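Local coordinates for endo-beta-1,4-glucanase (PDB 2JEM), which is a family 12 glycoside hydrolase that hydrolyses beta-1,4-glucan chains, notably xyloglucan of the plant cell wall, at residues N119-Y124 with I253-V258; T153-I158 with K195-F200. The protein carries 1 engineered substitution. One frame throughout, in Å; residues are numbered along the deposited sequence. Where two conformers were deposited one is given.

Both contacts lie in the family 12 glycoside hydrolase fold, one in each of two beta-sheets. Interaction 1 pairs strands 118-128 and 247-260 of the six-stranded antiparallel sheet; interaction 2 is the parallel pairing of strands 154-163 and 195-204 in the larger mixed sheet. Their centres lie 22 Å apart, on either side of the molecule's middle, and their nearest atoms, about 7 Å apart, do not touch. In the sequence, both strands of interaction 2 come between 119-124 and 253-258. The two sheets nevertheless meet: Val122 and Tyr124 of interaction 1 pack on Leu160, farther along the strand that carries 153-158, consistent with a beta-sandwich.

Interaction 1: N119-Y124 with I253-V258; sequences NTKVSY and ISNWDV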
ATOM      1  N   ASN A 119      -8.227   4.418  11.156  1.00 11.43           N
ATOM      2  CA  ASN A 119      -7.911   5.775  10.780  1.00 12.20           C
ATOM      3  C   ASN A 119      -6.453   5.913  10.450  1.00 11.92           C
ATOM      4  O   ASN A 119      -5.597   5.568  11.261  1.00 12.07           O
ATOM      5  CB  ASN A 119      -8.299   6.735  11.895  1.00 13.04           C
ATOM      6  CG  ASN A 119      -9.789   6.893  12.005  1.00 15.85           C
ATOM      7  OD1 ASN A 119     -10.396   6.441  12.963  1.00 21.25           O
ATOM      8  ND2 ASN A 119     -10.391   7.517  11.000  1.00 21.23           N
ATOM      9  N   THR A 120      -6.203   6.446   9.257  1.00 12.34           N
ATOM     10  CA  THR A 120      -4.851   6.660   8.780  0.50 12.49           C
ATOM     11  C   THR A 120      -4.580   8.139   8.602  1.00 12.82           C
ATOM     12  O   THR A 120      -5.499   8.920   8.323  1.00 12.76           O
ATOM     13  CB  THR A 120      -4.632   5.973   7.417  0.50 12.81           C
ATOM     14  OG1 THR A 120      -5.479   6.590   6.429  0.50 10.06           O
ATOM     15  CG2 THR A 120      -4.936   4.478   7.512  0.50 13.92           C
ATOM     16  N   LYS A 121      -3.316   8.512   8.731  1.00 12.77           N
ATOM     17  CA  LYS A 121      -2.871   9.859   8.403  0.50 13.62           C
ATOM     18  C   LYS A 121      -1.591   9.728   7.610  1.00 12.94           C
ATOM     19  O   LYS A 121      -0.702   8.963   8.009  1.00 13.41           O
ATOM     20  CB  LYS A 121      -2.594  10.676   9.675  0.50 13.88           C
ATOM     21  CG  LYS A 121      -3.636  10.535  10.791  0.50 14.47           C
ATOM     22  CD  LYS A 121      -3.259  11.345  12.032  0.50 15.16           C
ATOM     23  CE  LYS A 121      -2.024  10.794  12.756  0.50 16.25           C
ATOM     24  NZ  LYS A 121      -2.014  11.154  14.208  0.50 20.35           N
ATOM     25  N   VAL A 122      -1.493  10.460   6.504  1.00 12.94           N
ATOM     26  CA  VAL A 122      -0.225  10.549   5.805  1.00 12.52           C
ATOM     27  C   VAL A 122      -0.054  11.953   5.223  1.00 11.91           C
ATOM     28  O   VAL A 122      -1.013  12.535   4.732  1.00 11.94           O
ATOM     29  CB  VAL A 122      -0.055   9.431   4.716  1.00 12.64           C
ATOM     30  CG1 VAL A 122      -0.898   9.701   3.481  1.00 12.91           C
ATOM     31  CG2 VAL A 122       1.436   9.270   4.345  1.00 13.37           C
ATOM     32  N   SER A 123       1.165  12.486   5.323  1.00 11.96           N
ATOM     33  CA  SER A 123       1.563  13.673   4.565  1.00 11.73           C
ATOM     34  C   SER A 123       2.910  13.332   3.948  1.00 11.08           C
ATOM     35  O   SER A 123       3.789  12.774   4.620  1.00  9.65           O
ATOM     36  CB  SER A 123       1.693  14.877   5.466  1.00 12.60           C
ATOM     37  OG  SER A 123       0.474  15.156   6.120  1.00 14.55           O
ATOM     38  N   TYR A 124       3.075  13.630   2.672  1.00 10.53           N
ATOM     39  CA  TYR A 124       4.303  13.245   1.995  1.00 10.35           C
ATOM     40  C   TYR A 124       4.582  14.219   0.853  1.00 11.07           C
ATOM     41  O   TYR A 124       3.725  15.034   0.479  1.00 11.54           O
ATOM     42  CB  TYR A 124       4.174  11.802   1.460  1.00 10.47           C
ATOM     43  CG  TYR A 124       3.273  11.749   0.255  1.00 10.68           C
ATOM     44  CD1 TYR A 124       1.874  11.666   0.407  1.00  8.72           C
ATOM     45  CD2 TYR A 124       3.805  11.815  -1.038  1.00 10.66           C
ATOM     46  CE1 TYR A 124       1.039  11.645  -0.689  1.00  9.77           C
ATOM     47  CE2 TYR A 124       2.964  11.798  -2.162  1.00 10.09           C
ATOM     48  CZ  TYR A 124       1.582  11.707  -1.970  1.00 10.02           C
ATOM     49  OH  TYR A 124       0.770  11.705  -3.077  1.00 10.51           O
ATOM     50  N   ILE A 253       8.207  11.552   3.979  1.00 12.56           N
ATOM     51  CA  ILE A 253       6.945  11.403   4.677  1.00 13.18           C
ATOM     52  C   ILE A 253       7.075  12.136   6.005  1.00 13.82           C
ATOM     53  O   ILE A 253       7.983  11.860   6.817  1.00 13.14           O
ATOM     54  CB  ILE A 253       6.599   9.910   4.870  1.00 13.83           C
ATOM     55  CG1 ILE A 253       6.283   9.276   3.515  1.00 12.75           C
ATOM     56  CG2 ILE A 253       5.383   9.734   5.782  1.00 12.86           C
ATOM     57  CD1 ILE A 253       6.376   7.746   3.546  1.00 18.26           C
ATOM     58  N   SER A 254       6.181  13.100   6.201  1.00 14.08           N
ATOM     59  CA  SER A 254       6.243  13.973   7.391  1.00 14.44           C
ATOM     60  C   SER A 254       5.166  13.683   8.434  1.00 14.96           C
ATOM     61  O   SER A 254       5.194  14.246   9.531  1.00 14.91           O
ATOM     62  CB  SER A 254       6.159  15.437   6.975  1.00 14.33           C
ATOM     63  OG  SER A 254       4.931  15.728   6.323  1.00 15.88           O
ATOM     64  N   ASN A 255       4.184  12.862   8.071  1.00 14.89           N
ATOM     65  CA  ASN A 255       3.169  12.417   9.025  1.00 14.98           C
ATOM     66  C   ASN A 255       2.743  10.999   8.637  1.00 14.26           C
ATOM     67  O   ASN A 255       2.523  10.716   7.452  1.00 13.05           O
ATOM     68  CB  ASN A 255       1.967  13.390   9.029  1.00 15.78           C
ATOM     69  CG  ASN A 255       1.073  13.231  10.269  1.00 19.27           C
ATOM     70  OD1 ASN A 255       1.556  13.038  11.380  1.00 22.21           O
ATOM     71  ND2 ASN A 255      -0.236  13.303  10.065  1.00 25.05           N
ATOM     72  N   TRP A 256       2.638  10.112   9.631  1.00 13.11           N
ATOM     73  CA  TRP A 256       2.187   8.738   9.395  1.00 12.18           C
ATOM     74  C   TRP A 256       1.608   8.098  10.659  1.00 11.92           C
ATOM     75  O   TRP A 256       2.227   8.142  11.722  1.00 11.34           O
ATOM     76  CB  TRP A 256       3.348   7.843   8.961  1.00 12.98           C
ATOM     77  CG  TRP A 256       2.988   6.411   9.004  1.00 13.37           C
ATOM     78  CD1 TRP A 256       3.395   5.470   9.932  1.00 14.69           C
ATOM     79  CD2 TRP A 256       2.129   5.723   8.084  1.00 13.86           C
ATOM     80  NE1 TRP A 256       2.830   4.255   9.636  1.00 14.84           N
ATOM     81  CE2 TRP A 256       2.052   4.377   8.510  1.00 14.94           C
ATOM     82  CE3 TRP A 256       1.410   6.120   6.943  1.00 13.03           C
ATOM     83  CZ2 TRP A 256       1.305   3.407   7.817  1.00 14.47           C
ATOM     84  CZ3 TRP A 256       0.641   5.160   6.267  1.00 13.55           C
ATOM     85  CH2 TRP A 256       0.599   3.823   6.707  1.00 13.86           C
ATOM     86  N   ASP A 257       0.454   7.459  10.512  1.00 11.71           N
ATOM     87  CA  ASP A 257      -0.092   6.606  11.573  0.50 11.25           C
ATOM     88  C   ASP A 257      -1.254   5.822  11.000  1.00 10.93           C
ATOM     89  O   ASP A 257      -1.905   6.255  10.061  1.00 10.40           O
ATOM     90  CB  ASP A 257      -0.570   7.419  12.794  0.50 11.55           C
ATOM     91  CG  ASP A 257       0.449   7.432  13.957  0.50 11.97           C
ATOM     92  OD1 ASP A 257       1.070   6.389  14.282  0.50 12.03           O
ATOM     93  OD2 ASP A 257       0.624   8.501  14.559  0.50 12.97           O
ATOM     94  N   VAL A 258      -1.469   4.639  11.566  1.00 10.51           N
ATOM     95  CA  VAL A 258      -2.671   3.855  11.279  1.00 10.57           C
ATOM     96  C   VAL A 258      -3.133   3.364  12.650  1.00 10.67           C
ATOM     97  O   VAL A 258      -2.375   2.706  13.375  1.00  9.75           O
ATOM     98  CB  VAL A 258      -2.421   2.665  10.332  1.00 10.81           C
ATOM     99  CG1 VAL A 258      -3.693   1.872  10.133  1.00 12.06           C
ATOM    100  CG2 VAL A 258      -1.913   3.166   8.994  1.00 10.93           C
TER
HETATM  101  O   HOH W   1      -1.532  13.907   7.513  1.00 30.54           O
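Val122 and Trp256 form a non-hydrogen-bonded pair at the middle of an antiparallel strand contact, in which 119-124 and 253-258 run at 168° to each other inside the six-stranded sheet. The flanking pairs are hydrogen-bonded. Lys121 N donates to Asp257 O at 3.0 Å and Asp257 N returns a bond to Lys121 O, while Ser123 N reaches Asn255 O at 3.1 Å.

Beyond Ser123 the register slips by one residue. Ser123 O accepts a 2.9 Å bond from Ser254 N. A second bond, from Asn255 N to Ser123 O, is weak at 3.5 Å, and the next pair is Tyr124 with Ile253.

The face that carries Val122 and Trp256 is largely apolar and turns toward the other sheet, where both residues pack on Phe240 and Tyr136. Trp256 has CG anti to the backbone N (chi1 167°), and its six-membered ring presents CE3 to Val122 CG2 at 4.1 Å; the methyl lies at the ring edge, near its plane. Val122 CG2 also comes within 4.2 Å of Ile253 CG2.

The reverse face is polar. Asn255 ND2 donates a 2.9 Å hydrogen bond to a water. A 2.7 Å hydrogen bond joins the same water to Ser123 OG, linking the strands above their backbones. Lys121 and Asp257 lie side by side, but their salt bridge is long and, with both residues in two conformers, doubtful; Asp257 OD1 takes a hydrogen bond from Tyr46 and a salt bridge from Lys42.

Ser254 and Asn255 together facing Ser123 make a classic beta bulge, set in an antiparallel sheet of this family's beta-sandwich, with a largely apolar inner and a polar outer face.

Interaction 2: T153-I158 with K195-F200; sequences TDQIMI and KGWNVF. Engineered in segment 153-158: Gln155 (natural residue Glu).
Met157 N donates a short hydrogen bond, 2.8 Å, to Phe200 O, and the CA-H of Ile156 adds a weak contact to that oxygen, with Ile156 CA 3.2 Å from Phe200 O. The ladder runs back along the pair. Phe200 N bonds to Gln155 O at 2.9 Å, Gln155 N to Asn198 O, and Asn198 N to Thr153 O, so that Asn198 and Phe200 each use both backbone polar atoms on 153-158.

Asp154 and Asn198 lie side by side. Asn198 ND2 donates a 3.0 Å bond that stays close to its own amide plane but meets Asp154 OD2 from above the carboxylate, 45° out of that plane. The Phe200 ring comes edge-on to Asp154 OD2, with CE2 at 3.3 Å. Thr153 OG1 donates to Asp154 OD1 at 2.8 Å, and Lys233 adds a salt bridge there. Replacing Asp154 by alanine would probably leave Asn198 ND2 without this acceptor, Thr153 OG1 with its weak bond to Leu140 O, and Lys233 without this countercharge.

On the opposite face Trp197 NE1 donates to OE1 of the engineered Gln155 at 3.0 Å, from above the carbonyl plane, with amide and ring 69° apart. Trp197 has CG between its backbone N and carbonyl carbon (chi1 52°), which brings CD1 to 3.5 Å from Gln155 CB. Gln155 NE2 is hydrogen-bonded to Asp137.

Helix 215-225 backs the side of Ile156, whereas the face of Gln155, naturally a glutamate and consistent with the family's catalytic one, probably lines the substrate cleft: a parallel strand pair in the mixed sheet of the family 12 beta-sandwich.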
ATOM      1  N   THR A 153      -6.891 -12.663  -0.140  1.00  9.91           N
ATOM      2  CA  THR A 153      -8.099 -12.837  -0.954  1.00 10.46           C
ATOM      3  C   THR A 153      -8.418 -11.555  -1.722  1.00 10.23           C
ATOM      4  O   THR A 153      -9.029 -11.600  -2.798  1.00 10.24           O
ATOM      5  CB  THR A 153      -9.329 -13.194  -0.048  1.00 10.22           C
ATOM      6  OG1 THR A 153      -9.485 -12.191   0.969  1.00 11.46           O
ATOM      7  CG2 THR A 153      -9.145 -14.577   0.642  1.00 10.98           C
ATOM      8  N   ASP A 154      -8.038 -10.399  -1.152  1.00 10.27           N
ATOM      9  CA  ASP A 154      -8.298  -9.074  -1.765  1.00 10.14           C
ATOM     10  C   ASP A 154      -7.203  -8.085  -1.444  1.00 10.24           C
ATOM     11  O   ASP A 154      -6.601  -8.157  -0.368  1.00 10.24           O
ATOM     12  CB  ASP A 154      -9.623  -8.470  -1.277  1.00 10.55           C
ATOM     13  CG  ASP A 154     -10.794  -9.433  -1.438  1.00 11.27           C
ATOM     14  OD1 ASP A 154     -10.962 -10.284  -0.543  1.00 13.81           O
ATOM     15  OD2 ASP A 154     -11.539  -9.325  -2.444  1.00 11.84           O
ATOM     16  N   GLN A 155      -6.970  -7.173  -2.391  1.00  8.87           N
ATOM     17  CA  GLN A 155      -6.062  -6.051  -2.224  1.00  9.86           C
ATOM     18  C   GLN A 155      -6.900  -4.799  -2.518  1.00  9.07           C
ATOM     19  O   GLN A 155      -7.650  -4.776  -3.502  1.00  9.33           O
ATOM     20  CB  GLN A 155      -4.909  -6.167  -3.236  1.00  9.54           C
ATOM     21  CG  GLN A 155      -3.910  -4.985  -3.172  1.00  9.95           C
ATOM     22  CD  GLN A 155      -2.874  -5.062  -4.272  1.00 12.21           C
ATOM     23  OE1 GLN A 155      -2.979  -5.898  -5.189  1.00 10.71           O
ATOM     24  NE2 GLN A 155      -1.869  -4.189  -4.206  1.00 12.34           N
ATOM     25  N   ILE A 156      -6.772  -3.768  -1.676  1.00  8.29           N
ATOM     26  CA  ILE A 156      -7.368  -2.457  -1.966  1.00  8.41           C
ATOM     27  C   ILE A 156      -6.215  -1.449  -2.085  1.00  8.86           C
ATOM     28  O   ILE A 156      -5.336  -1.369  -1.189  1.00  8.49           O
ATOM     29  CB  ILE A 156      -8.348  -1.991  -0.852  1.00  7.84           C
ATOM     30  CG1 ILE A 156      -9.461  -3.053  -0.640  1.00  9.28           C
ATOM     31  CG2 ILE A 156      -8.938  -0.591  -1.188  1.00 10.11           C
ATOM     32  CD1 ILE A 156     -10.273  -2.822   0.690  1.00  7.61           C
ATOM     33  N   MET A 157      -6.184  -0.728  -3.201  1.00  8.81           N
ATOM     34  CA  MET A 157      -5.232   0.371  -3.334  1.00 11.29           C
ATOM     35  C   MET A 157      -5.934   1.721  -3.334  1.00 10.38           C
ATOM     36  O   MET A 157      -6.958   1.914  -4.005  1.00 11.10           O
ATOM     37  CB  MET A 157      -4.397   0.204  -4.592  1.00 10.40           C
ATOM     38  CG  MET A 157      -3.416  -0.969  -4.477  1.00 13.29           C
ATOM     39  SD  MET A 157      -2.436  -1.102  -5.997  1.00 17.80           S
ATOM     40  CE  MET A 157      -1.264   0.227  -5.787  1.00 13.83           C
ATOM     41  N   ILE A 158      -5.378   2.658  -2.577  1.00  8.65           N
ATOM     42  CA  ILE A 158      -5.918   4.004  -2.574  1.00  8.97           C
ATOM     43  C   ILE A 158      -4.812   4.953  -2.997  1.00  8.36           C
ATOM     44  O   ILE A 158      -3.927   5.261  -2.221  1.00  8.40           O
ATOM     45  CB  ILE A 158      -6.510   4.410  -1.195  1.00  7.95           C
ATOM     46  CG1 ILE A 158      -7.547   3.375  -0.706  1.00  8.56           C
ATOM     47  CG2 ILE A 158      -7.134   5.821  -1.309  1.00  7.96           C
ATOM     48  CD1 ILE A 158      -7.990   3.637   0.775  1.00  9.09           C
ATOM     49  N   LYS A 195      -2.668 -19.155  -7.372  1.00 15.48           N
ATOM     50  CA  LYS A 195      -2.907 -18.119  -6.359  1.00 15.25           C
ATOM     51  C   LYS A 195      -3.185 -16.743  -6.972  1.00 14.35           C
ATOM     52  O   LYS A 195      -2.749 -16.429  -8.087  1.00 13.68           O
ATOM     53  CB  LYS A 195      -1.713 -18.040  -5.408  1.00 16.18           C
ATOM     54  CG  LYS A 195      -1.498 -19.326  -4.605  1.00 16.43           C
ATOM     55  CD  LYS A 195      -0.432 -19.169  -3.527  1.00 17.60           C
ATOM     56  CE  LYS A 195      -0.305 -20.464  -2.694  1.00 22.14           C
ATOM     57  NZ  LYS A 195       0.607 -20.264  -1.489  1.00 25.64           N
ATOM     58  N   GLY A 196      -3.886 -15.890  -6.223  1.00 13.57           N
ATOM     59  CA  GLY A 196      -4.170 -14.546  -6.715  1.00 12.63           C
ATOM     60  C   GLY A 196      -5.244 -13.914  -5.859  1.00 12.68           C
ATOM     61  O   GLY A 196      -5.677 -14.507  -4.873  1.00 12.51           O
ATOM     62  N   TRP A 197      -5.657 -12.706  -6.237  1.00 12.43           N
ATOM     63  CA  TRP A 197      -6.620 -11.953  -5.434  1.00 11.98           C
ATOM     64  C   TRP A 197      -7.307 -10.873  -6.260  1.00 12.23           C
ATOM     65  O   TRP A 197      -6.784 -10.411  -7.292  1.00 12.28           O
ATOM     66  CB  TRP A 197      -5.906 -11.320  -4.215  1.00 11.71           C
ATOM     67  CG  TRP A 197      -4.683 -10.536  -4.577  1.00 12.25           C
ATOM     68  CD1 TRP A 197      -4.634  -9.234  -4.994  1.00 12.79           C
ATOM     69  CD2 TRP A 197      -3.329 -10.996  -4.537  1.00 11.64           C
ATOM     70  NE1 TRP A 197      -3.325  -8.855  -5.212  1.00 12.48           N
ATOM     71  CE2 TRP A 197      -2.507  -9.918  -4.942  1.00 12.52           C
ATOM     72  CE3 TRP A 197      -2.731 -12.205  -4.166  1.00 10.20           C
ATOM     73  CZ2 TRP A 197      -1.114 -10.018  -5.010  1.00 13.01           C
ATOM     74  CZ3 TRP A 197      -1.340 -12.320  -4.254  1.00 12.32           C
ATOM     75  CH2 TRP A 197      -0.549 -11.231  -4.673  1.00 13.34           C
ATOM     76  N   ASN A 198      -8.486 -10.470  -5.791  1.00 11.81           N
ATOM     77  CA  ASN A 198      -9.176  -9.317  -6.336  1.00 11.37           C
ATOM     78  C   ASN A 198      -8.356  -8.088  -5.996  1.00 11.64           C
ATOM     79  O   ASN A 198      -7.735  -8.027  -4.910  1.00 11.24           O
ATOM     80  CB  ASN A 198     -10.566  -9.203  -5.726  1.00 11.69           C
ATOM     81  CG  ASN A 198     -11.401 -10.463  -5.947  1.00 12.61           C
ATOM     82  OD1 ASN A 198     -11.600 -10.883  -7.084  1.00 14.94           O
ATOM     83  ND2 ASN A 198     -11.882 -11.073  -4.863  1.00 13.23           N
ATOM     84  N   VAL A 199      -8.373  -7.119  -6.906  1.00 10.91           N
ATOM     85  CA  VAL A 199      -7.798  -5.818  -6.602  1.00 11.19           C
ATOM     86  C   VAL A 199      -8.814  -4.699  -6.880  1.00 10.85           C
ATOM     87  O   VAL A 199      -9.393  -4.593  -7.981  1.00 10.51           O
ATOM     88  CB  VAL A 199      -6.424  -5.600  -7.309  1.00 11.34           C
ATOM     89  CG1 VAL A 199      -6.537  -5.787  -8.817  1.00 12.08           C
ATOM     90  CG2 VAL A 199      -5.868  -4.212  -6.997  1.00 11.73           C
ATOM     91  N   PHE A 200      -9.056  -3.894  -5.847  1.00 10.36           N
ATOM     92  CA  PHE A 200      -9.970  -2.762  -5.945  1.00 10.35           C
ATOM     93  C   PHE A 200      -9.126  -1.519  -5.822  1.00 10.59           C
ATOM     94  O   PHE A 200      -8.454  -1.331  -4.810  1.00 10.91           O
ATOM     95  CB  PHE A 200     -10.983  -2.832  -4.802  1.00  9.77           C
ATOM     96  CG  PHE A 200     -11.746  -4.133  -4.757  1.00 10.63           C
ATOM     97  CD1 PHE A 200     -12.769  -4.379  -5.687  1.00 11.09           C
ATOM     98  CD2 PHE A 200     -11.433  -5.126  -3.817  1.00 10.10           C
ATOM     99  CE1 PHE A 200     -13.483  -5.591  -5.674  1.00 12.10           C
ATOM    100  CE2 PHE A 200     -12.149  -6.349  -3.800  1.00 11.41           C
ATOM    101  CZ  PHE A 200     -13.181  -6.566  -4.739  1.00 11.01           C
TER